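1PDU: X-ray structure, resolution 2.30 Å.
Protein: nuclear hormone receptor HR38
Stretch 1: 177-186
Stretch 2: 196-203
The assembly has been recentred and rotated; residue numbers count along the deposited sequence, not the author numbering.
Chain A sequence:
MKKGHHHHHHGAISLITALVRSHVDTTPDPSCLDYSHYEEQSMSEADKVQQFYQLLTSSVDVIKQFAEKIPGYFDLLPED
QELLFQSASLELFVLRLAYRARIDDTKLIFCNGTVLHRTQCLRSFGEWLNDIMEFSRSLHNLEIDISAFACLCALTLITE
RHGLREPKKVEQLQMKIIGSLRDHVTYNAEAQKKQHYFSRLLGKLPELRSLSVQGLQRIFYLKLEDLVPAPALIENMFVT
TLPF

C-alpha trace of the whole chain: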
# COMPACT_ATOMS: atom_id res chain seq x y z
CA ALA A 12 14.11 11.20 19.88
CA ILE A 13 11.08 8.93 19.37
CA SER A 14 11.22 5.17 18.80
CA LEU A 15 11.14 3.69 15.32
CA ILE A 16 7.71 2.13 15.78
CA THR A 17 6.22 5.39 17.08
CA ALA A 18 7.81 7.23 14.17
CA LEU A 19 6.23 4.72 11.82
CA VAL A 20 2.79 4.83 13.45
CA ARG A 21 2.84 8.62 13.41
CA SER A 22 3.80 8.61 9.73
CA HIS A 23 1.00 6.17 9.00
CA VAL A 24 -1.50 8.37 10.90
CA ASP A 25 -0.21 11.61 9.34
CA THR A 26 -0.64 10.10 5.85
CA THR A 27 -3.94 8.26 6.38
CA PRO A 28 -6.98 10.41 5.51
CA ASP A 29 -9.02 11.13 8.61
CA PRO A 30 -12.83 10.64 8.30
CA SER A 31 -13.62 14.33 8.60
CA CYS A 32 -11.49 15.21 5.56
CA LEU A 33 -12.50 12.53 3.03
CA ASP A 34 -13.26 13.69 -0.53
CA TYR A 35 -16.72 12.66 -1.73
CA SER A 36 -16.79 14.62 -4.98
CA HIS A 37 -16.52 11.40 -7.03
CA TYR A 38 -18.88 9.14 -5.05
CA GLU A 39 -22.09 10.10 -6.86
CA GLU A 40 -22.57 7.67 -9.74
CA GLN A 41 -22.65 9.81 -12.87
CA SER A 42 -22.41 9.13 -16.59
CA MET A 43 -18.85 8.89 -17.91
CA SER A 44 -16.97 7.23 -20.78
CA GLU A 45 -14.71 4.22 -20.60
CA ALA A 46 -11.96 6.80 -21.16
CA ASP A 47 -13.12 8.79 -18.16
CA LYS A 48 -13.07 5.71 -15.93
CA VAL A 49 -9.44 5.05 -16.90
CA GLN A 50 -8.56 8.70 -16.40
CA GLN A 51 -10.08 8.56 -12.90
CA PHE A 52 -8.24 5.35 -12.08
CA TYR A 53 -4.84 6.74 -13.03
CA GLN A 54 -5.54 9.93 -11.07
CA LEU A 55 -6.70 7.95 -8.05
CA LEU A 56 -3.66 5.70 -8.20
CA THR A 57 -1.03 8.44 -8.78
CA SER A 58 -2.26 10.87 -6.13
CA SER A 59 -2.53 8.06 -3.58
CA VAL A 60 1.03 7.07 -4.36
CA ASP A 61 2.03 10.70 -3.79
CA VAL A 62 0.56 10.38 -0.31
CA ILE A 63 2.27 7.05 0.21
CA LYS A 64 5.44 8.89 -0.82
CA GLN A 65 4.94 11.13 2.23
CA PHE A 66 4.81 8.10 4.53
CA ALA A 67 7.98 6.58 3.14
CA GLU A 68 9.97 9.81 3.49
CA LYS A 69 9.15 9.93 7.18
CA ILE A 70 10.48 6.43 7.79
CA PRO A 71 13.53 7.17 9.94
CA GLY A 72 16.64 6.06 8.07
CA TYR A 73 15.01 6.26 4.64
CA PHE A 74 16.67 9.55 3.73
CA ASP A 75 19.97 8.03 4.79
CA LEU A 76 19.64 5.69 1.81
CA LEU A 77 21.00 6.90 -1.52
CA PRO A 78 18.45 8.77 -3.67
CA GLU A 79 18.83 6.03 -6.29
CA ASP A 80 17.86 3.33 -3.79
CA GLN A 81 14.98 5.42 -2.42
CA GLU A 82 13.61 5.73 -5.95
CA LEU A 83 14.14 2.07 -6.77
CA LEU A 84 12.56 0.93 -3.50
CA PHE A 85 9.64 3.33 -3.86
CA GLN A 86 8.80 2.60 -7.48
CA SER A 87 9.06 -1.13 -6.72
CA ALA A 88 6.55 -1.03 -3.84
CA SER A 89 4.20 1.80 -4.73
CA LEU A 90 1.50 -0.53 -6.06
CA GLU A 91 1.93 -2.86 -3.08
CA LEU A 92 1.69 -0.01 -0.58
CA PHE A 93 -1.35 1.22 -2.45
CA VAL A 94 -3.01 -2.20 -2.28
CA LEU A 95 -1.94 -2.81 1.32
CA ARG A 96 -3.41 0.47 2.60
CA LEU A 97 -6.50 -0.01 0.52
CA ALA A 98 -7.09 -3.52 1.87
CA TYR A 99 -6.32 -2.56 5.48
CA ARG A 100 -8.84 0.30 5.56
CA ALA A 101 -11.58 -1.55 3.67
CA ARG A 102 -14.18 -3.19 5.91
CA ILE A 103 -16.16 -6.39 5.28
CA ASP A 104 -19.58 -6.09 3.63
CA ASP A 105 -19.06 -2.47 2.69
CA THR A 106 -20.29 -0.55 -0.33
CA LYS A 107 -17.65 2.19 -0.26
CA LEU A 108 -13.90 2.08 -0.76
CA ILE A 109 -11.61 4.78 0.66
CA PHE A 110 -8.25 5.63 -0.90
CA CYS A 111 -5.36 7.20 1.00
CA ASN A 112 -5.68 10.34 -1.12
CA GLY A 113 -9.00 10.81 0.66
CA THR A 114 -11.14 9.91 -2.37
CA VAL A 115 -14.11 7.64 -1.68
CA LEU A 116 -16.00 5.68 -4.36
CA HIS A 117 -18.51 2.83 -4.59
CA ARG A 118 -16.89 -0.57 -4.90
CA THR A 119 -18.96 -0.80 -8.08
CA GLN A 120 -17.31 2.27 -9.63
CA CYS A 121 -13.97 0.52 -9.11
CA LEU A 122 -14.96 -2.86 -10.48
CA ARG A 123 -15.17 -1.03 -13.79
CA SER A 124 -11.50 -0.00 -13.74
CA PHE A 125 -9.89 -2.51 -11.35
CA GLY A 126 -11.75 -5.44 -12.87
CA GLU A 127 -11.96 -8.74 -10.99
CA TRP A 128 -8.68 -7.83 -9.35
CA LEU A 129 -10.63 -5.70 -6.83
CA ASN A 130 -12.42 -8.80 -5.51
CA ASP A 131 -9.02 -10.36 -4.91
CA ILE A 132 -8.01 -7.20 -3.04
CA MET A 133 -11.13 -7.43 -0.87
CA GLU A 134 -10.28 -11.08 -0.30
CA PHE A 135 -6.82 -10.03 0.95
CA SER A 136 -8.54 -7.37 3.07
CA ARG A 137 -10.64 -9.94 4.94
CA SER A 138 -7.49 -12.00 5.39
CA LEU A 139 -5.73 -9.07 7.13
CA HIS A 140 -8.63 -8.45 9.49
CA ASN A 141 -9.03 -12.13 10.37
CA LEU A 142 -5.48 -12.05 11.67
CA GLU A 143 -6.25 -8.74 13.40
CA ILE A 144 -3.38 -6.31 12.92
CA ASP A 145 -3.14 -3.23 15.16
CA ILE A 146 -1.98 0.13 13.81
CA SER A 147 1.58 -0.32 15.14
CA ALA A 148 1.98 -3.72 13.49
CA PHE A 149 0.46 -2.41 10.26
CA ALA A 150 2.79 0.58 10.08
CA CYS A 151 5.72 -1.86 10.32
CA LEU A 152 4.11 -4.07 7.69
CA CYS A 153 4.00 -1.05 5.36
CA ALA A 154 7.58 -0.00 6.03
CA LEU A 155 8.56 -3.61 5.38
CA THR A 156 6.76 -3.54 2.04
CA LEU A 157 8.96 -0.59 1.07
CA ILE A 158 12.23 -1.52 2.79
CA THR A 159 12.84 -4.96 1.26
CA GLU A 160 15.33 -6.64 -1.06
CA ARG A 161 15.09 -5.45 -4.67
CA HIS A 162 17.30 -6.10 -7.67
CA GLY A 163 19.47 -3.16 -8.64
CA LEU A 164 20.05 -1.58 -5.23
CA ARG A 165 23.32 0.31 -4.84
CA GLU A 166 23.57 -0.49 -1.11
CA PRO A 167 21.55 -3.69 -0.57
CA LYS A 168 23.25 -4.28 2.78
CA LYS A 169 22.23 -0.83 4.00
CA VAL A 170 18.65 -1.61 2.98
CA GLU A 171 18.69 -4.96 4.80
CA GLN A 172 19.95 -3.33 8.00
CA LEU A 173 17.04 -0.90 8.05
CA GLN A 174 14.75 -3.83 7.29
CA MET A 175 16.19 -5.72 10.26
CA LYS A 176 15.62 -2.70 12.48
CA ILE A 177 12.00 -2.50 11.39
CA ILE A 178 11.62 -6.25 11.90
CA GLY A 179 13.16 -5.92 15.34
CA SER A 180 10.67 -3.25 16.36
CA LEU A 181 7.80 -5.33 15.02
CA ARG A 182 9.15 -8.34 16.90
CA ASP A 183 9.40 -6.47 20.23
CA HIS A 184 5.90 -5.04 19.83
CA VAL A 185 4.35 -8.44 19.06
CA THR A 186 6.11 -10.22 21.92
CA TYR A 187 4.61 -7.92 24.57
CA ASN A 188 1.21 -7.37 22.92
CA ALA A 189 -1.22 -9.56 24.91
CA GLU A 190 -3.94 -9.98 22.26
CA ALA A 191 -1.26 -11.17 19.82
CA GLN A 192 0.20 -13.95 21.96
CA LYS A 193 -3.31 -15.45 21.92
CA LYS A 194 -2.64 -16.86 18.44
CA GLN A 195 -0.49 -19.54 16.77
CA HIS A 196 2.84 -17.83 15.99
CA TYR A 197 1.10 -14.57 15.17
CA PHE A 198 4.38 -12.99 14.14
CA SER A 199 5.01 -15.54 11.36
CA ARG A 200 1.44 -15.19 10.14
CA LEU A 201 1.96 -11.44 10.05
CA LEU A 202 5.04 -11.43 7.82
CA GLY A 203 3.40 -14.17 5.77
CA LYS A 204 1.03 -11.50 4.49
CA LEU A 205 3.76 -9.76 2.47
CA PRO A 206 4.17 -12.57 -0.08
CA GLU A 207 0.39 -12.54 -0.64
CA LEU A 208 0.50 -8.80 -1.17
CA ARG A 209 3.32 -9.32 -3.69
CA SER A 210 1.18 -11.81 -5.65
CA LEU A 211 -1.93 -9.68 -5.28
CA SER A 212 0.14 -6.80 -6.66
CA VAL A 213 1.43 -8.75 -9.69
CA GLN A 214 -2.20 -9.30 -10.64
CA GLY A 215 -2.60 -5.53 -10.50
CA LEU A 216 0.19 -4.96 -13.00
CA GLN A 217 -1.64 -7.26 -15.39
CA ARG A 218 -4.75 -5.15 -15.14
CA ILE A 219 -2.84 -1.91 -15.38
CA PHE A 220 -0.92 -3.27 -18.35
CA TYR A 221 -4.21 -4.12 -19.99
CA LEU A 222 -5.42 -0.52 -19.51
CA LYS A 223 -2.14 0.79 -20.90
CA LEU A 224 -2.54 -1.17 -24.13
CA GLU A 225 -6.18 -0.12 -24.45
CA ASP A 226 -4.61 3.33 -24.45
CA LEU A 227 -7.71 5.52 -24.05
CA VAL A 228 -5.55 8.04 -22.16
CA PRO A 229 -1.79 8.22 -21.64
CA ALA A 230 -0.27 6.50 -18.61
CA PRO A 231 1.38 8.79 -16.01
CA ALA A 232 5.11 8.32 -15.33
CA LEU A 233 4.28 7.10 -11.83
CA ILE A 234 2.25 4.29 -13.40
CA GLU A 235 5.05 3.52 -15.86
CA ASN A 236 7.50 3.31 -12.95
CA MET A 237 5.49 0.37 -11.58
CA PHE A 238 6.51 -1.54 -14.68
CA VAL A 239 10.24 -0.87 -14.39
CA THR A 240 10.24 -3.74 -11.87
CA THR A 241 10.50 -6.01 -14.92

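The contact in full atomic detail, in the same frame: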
# COMPACT_ATOMS: atom_id res chain seq x y z
N ILE A 177 13.45 -2.56 11.42
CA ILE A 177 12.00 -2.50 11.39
C ILE A 177 11.44 -3.82 11.88
O ILE A 177 10.46 -3.85 12.62
CB ILE A 177 11.48 -2.18 9.98
CG1 ILE A 177 12.13 -0.89 9.47
CG2 ILE A 177 9.96 -1.98 10.01
CD1 ILE A 177 11.87 -0.63 8.00
N ILE A 178 12.06 -4.93 11.46
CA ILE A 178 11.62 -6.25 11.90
C ILE A 178 11.78 -6.35 13.41
O ILE A 178 10.88 -6.82 14.12
CB ILE A 178 12.44 -7.39 11.24
CG1 ILE A 178 11.86 -7.70 9.85
CG2 ILE A 178 12.40 -8.65 12.11
CD1 ILE A 178 12.50 -8.90 9.17
N GLY A 179 12.92 -5.89 13.91
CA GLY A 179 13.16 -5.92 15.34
C GLY A 179 12.05 -5.21 16.10
O GLY A 179 11.49 -5.77 17.04
N SER A 180 11.72 -3.99 15.69
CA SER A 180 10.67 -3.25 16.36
C SER A 180 9.34 -3.97 16.28
O SER A 180 8.57 -3.97 17.24
CB SER A 180 10.53 -1.84 15.76
OG SER A 180 11.58 -0.99 16.20
N LEU A 181 9.06 -4.61 15.15
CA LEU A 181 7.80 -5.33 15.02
C LEU A 181 7.83 -6.53 15.97
O LEU A 181 6.84 -6.86 16.62
CB LEU A 181 7.59 -5.81 13.59
CG LEU A 181 6.30 -6.61 13.38
CD1 LEU A 181 5.11 -5.70 13.65
CD2 LEU A 181 6.25 -7.16 11.96
N ARG A 182 8.98 -7.19 16.03
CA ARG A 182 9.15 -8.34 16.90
C ARG A 182 8.90 -7.95 18.36
O ARG A 182 8.08 -8.59 19.03
CB ARG A 182 10.57 -8.90 16.76
CG ARG A 182 10.82 -10.13 17.62
CD ARG A 182 10.62 -11.41 16.84
NE ARG A 182 11.63 -11.55 15.78
CZ ARG A 182 11.68 -12.57 14.92
NH1 ARG A 182 10.78 -13.54 15.00
NH2 ARG A 182 12.62 -12.61 13.99
N ASP A 183 9.58 -6.92 18.85
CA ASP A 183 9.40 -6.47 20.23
C ASP A 183 7.93 -6.17 20.53
O ASP A 183 7.38 -6.63 21.54
CB ASP A 183 10.24 -5.22 20.51
CG ASP A 183 11.73 -5.47 20.37
OD1 ASP A 183 12.16 -6.64 20.56
OD2 ASP A 183 12.49 -4.51 20.09
N HIS A 184 7.30 -5.40 19.65
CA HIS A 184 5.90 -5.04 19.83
C HIS A 184 4.98 -6.25 19.93
O HIS A 184 4.09 -6.30 20.78
CB HIS A 184 5.43 -4.14 18.68
CG HIS A 184 3.99 -3.74 18.78
ND1 HIS A 184 3.54 -2.82 19.71
CD2 HIS A 184 2.90 -4.17 18.12
CE1 HIS A 184 2.23 -2.70 19.60
NE2 HIS A 184 1.82 -3.51 18.65
N VAL A 185 5.19 -7.24 19.06
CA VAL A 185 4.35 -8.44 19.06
C VAL A 185 4.53 -9.29 20.31
O VAL A 185 3.55 -9.80 20.87
CB VAL A 185 4.62 -9.30 17.81
CG1 VAL A 185 3.87 -10.62 17.91
CG2 VAL A 185 4.18 -8.54 16.58
N THR A 186 5.77 -9.43 20.75
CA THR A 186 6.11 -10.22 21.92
C THR A 186 5.37 -9.77 23.18
O THR A 186 4.89 -10.60 23.96
CB THR A 186 7.62 -10.17 22.20
OG1 THR A 186 8.33 -10.78 21.12
CG2 THR A 186 7.95 -10.90 23.50
N HIS A 196 1.76 -18.64 16.54
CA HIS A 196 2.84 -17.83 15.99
C HIS A 196 2.33 -16.67 15.13
O HIS A 196 2.54 -16.63 13.92
CB HIS A 196 3.83 -18.66 15.18
CG HIS A 196 5.19 -18.03 15.10
ND1 HIS A 196 5.37 -16.68 14.94
CD2 HIS A 196 6.43 -18.57 15.20
CE1 HIS A 196 6.66 -16.40 14.95
NE2 HIS A 196 7.32 -17.53 15.10
N TYR A 197 1.66 -15.75 15.80
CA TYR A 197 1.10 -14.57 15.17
C TYR A 197 2.13 -13.86 14.30
O TYR A 197 1.86 -13.51 13.15
CB TYR A 197 0.60 -13.64 16.26
CG TYR A 197 0.03 -12.34 15.77
CD1 TYR A 197 0.83 -11.21 15.66
CD2 TYR A 197 -1.31 -12.24 15.42
CE1 TYR A 197 0.30 -10.01 15.23
CE2 TYR A 197 -1.85 -11.04 14.99
CZ TYR A 197 -1.03 -9.93 14.90
OH TYR A 197 -1.57 -8.75 14.48
N PHE A 198 3.32 -13.66 14.86
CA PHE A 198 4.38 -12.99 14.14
C PHE A 198 4.59 -13.56 12.74
O PHE A 198 4.56 -12.81 11.76
CB PHE A 198 5.69 -13.08 14.92
CG PHE A 198 6.78 -12.26 14.33
CD1 PHE A 198 6.73 -10.87 14.37
CD2 PHE A 198 7.86 -12.86 13.69
CE1 PHE A 198 7.72 -10.10 13.79
CE2 PHE A 198 8.86 -12.10 13.10
CZ PHE A 198 8.78 -10.72 13.15
N SER A 199 4.79 -14.87 12.65
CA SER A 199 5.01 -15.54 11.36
C SER A 199 3.85 -15.33 10.41
O SER A 199 4.05 -15.15 9.21
CB SER A 199 5.25 -17.03 11.57
N ARG A 200 2.63 -15.38 10.95
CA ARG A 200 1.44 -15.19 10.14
C ARG A 200 1.38 -13.76 9.63
O ARG A 200 0.85 -13.49 8.55
CB ARG A 200 0.20 -15.52 10.97
CG ARG A 200 0.07 -17.00 11.29
CD ARG A 200 -0.98 -17.27 12.35
NE ARG A 200 -2.32 -16.85 11.94
CZ ARG A 200 -3.38 -16.90 12.74
NH1 ARG A 200 -3.26 -17.34 13.98
NH2 ARG A 200 -4.57 -16.50 12.29
N LEU A 201 1.94 -12.84 10.41
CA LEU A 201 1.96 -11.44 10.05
C LEU A 201 2.83 -11.23 8.81
O LEU A 201 2.36 -10.78 7.78
CB LEU A 201 2.51 -10.61 11.21
CG LEU A 201 2.28 -9.09 11.17
CD1 LEU A 201 0.80 -8.79 10.99
CD2 LEU A 201 2.79 -8.48 12.47
N LEU A 202 4.11 -11.58 8.93
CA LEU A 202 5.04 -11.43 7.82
C LEU A 202 4.60 -12.23 6.59
O LEU A 202 4.91 -11.85 5.45
CB LEU A 202 6.44 -11.87 8.25
CG LEU A 202 7.04 -11.05 9.39
CD1 LEU A 202 8.47 -11.52 9.65
CD2 LEU A 202 7.04 -9.58 9.03
N GLY A 203 3.88 -13.32 6.84
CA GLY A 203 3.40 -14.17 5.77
C GLY A 203 2.39 -13.47 4.88
O GLY A 203 1.98 -14.01 3.85

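The contact between the two helical segments is centred on F198, which buries more surface against the other stretch than any other residue in the pair. Its CA-to-CB bond points toward the first helix, and with chi1 at -173° (t) the ring enters a hole lined by I178, L181, R182 and V185. Each of these residues is within a turn of the next, and the set runs from I178 to V185, about two turns of the first helix, so a single aromatic side chain touches residues along that length. The ring meets its neighbours in different ways. V185 CG2 lies near the ring plane at one part of the edge, 4.1 Å from F198 CD1, and I178 CG2 lies near the plane at another, 4.3 Å from F198 CZ. L181 approaches obliquely, its CD2 being 3.8 Å from F198 CE1.

L181 carries the packing beyond the ring. The same methyl, L181 CD2, comes within 3.7 Å of L201 CD2 and 3.9 Å of L202 CD2, so that it is in contact with three side chains of the second helix. L201 CD2 in turn reaches V185 CG2 at 4.3 Å, a looser approach, so that L181 and V185 both pack against the same leucine. V185 also uses its other methyl: CG1 packs obliquely on the ring of Y197, 3.8 Å from Y197 CD1. The hydroxyl of that tyrosine is hydrogen-bonded elsewhere in the structure.

The helices run in broadly opposite directions, with 139° between their axes, and the axes come no closer than 10.7 Å. Consistent with this, V185 lies across from F198, with 6.7 Å between V185 CA and F198 CA, whereas I178 CA and L202 CA, at the other end, are 9.3 Å apart. The wider spacing is bridged by side chains, including those of L181 and L202.

At the exposed margin, R182 covers one face of the F198 ring. Its CA-to-CB bond points sideways, but the end of the side chain comes nearer to the second helix. R182 CD lies 4.2 Å from the centroid of the F198 ring, only 12° off the normal, in a CH-pi contact, and R182 NH1 is 3.1 Å from F198 CE2, which lies over one face of the guanidinium. The arginine thus lays both aliphatic and charged parts against the aromatic ring. No hydrogen bond links the two stretches. The polar pairing nearby is internal to the first helix, where T186 OG1 donates to R182 O at 3.0 Å; the contact itself rests on apolar packing and on the arginine's cover of F198.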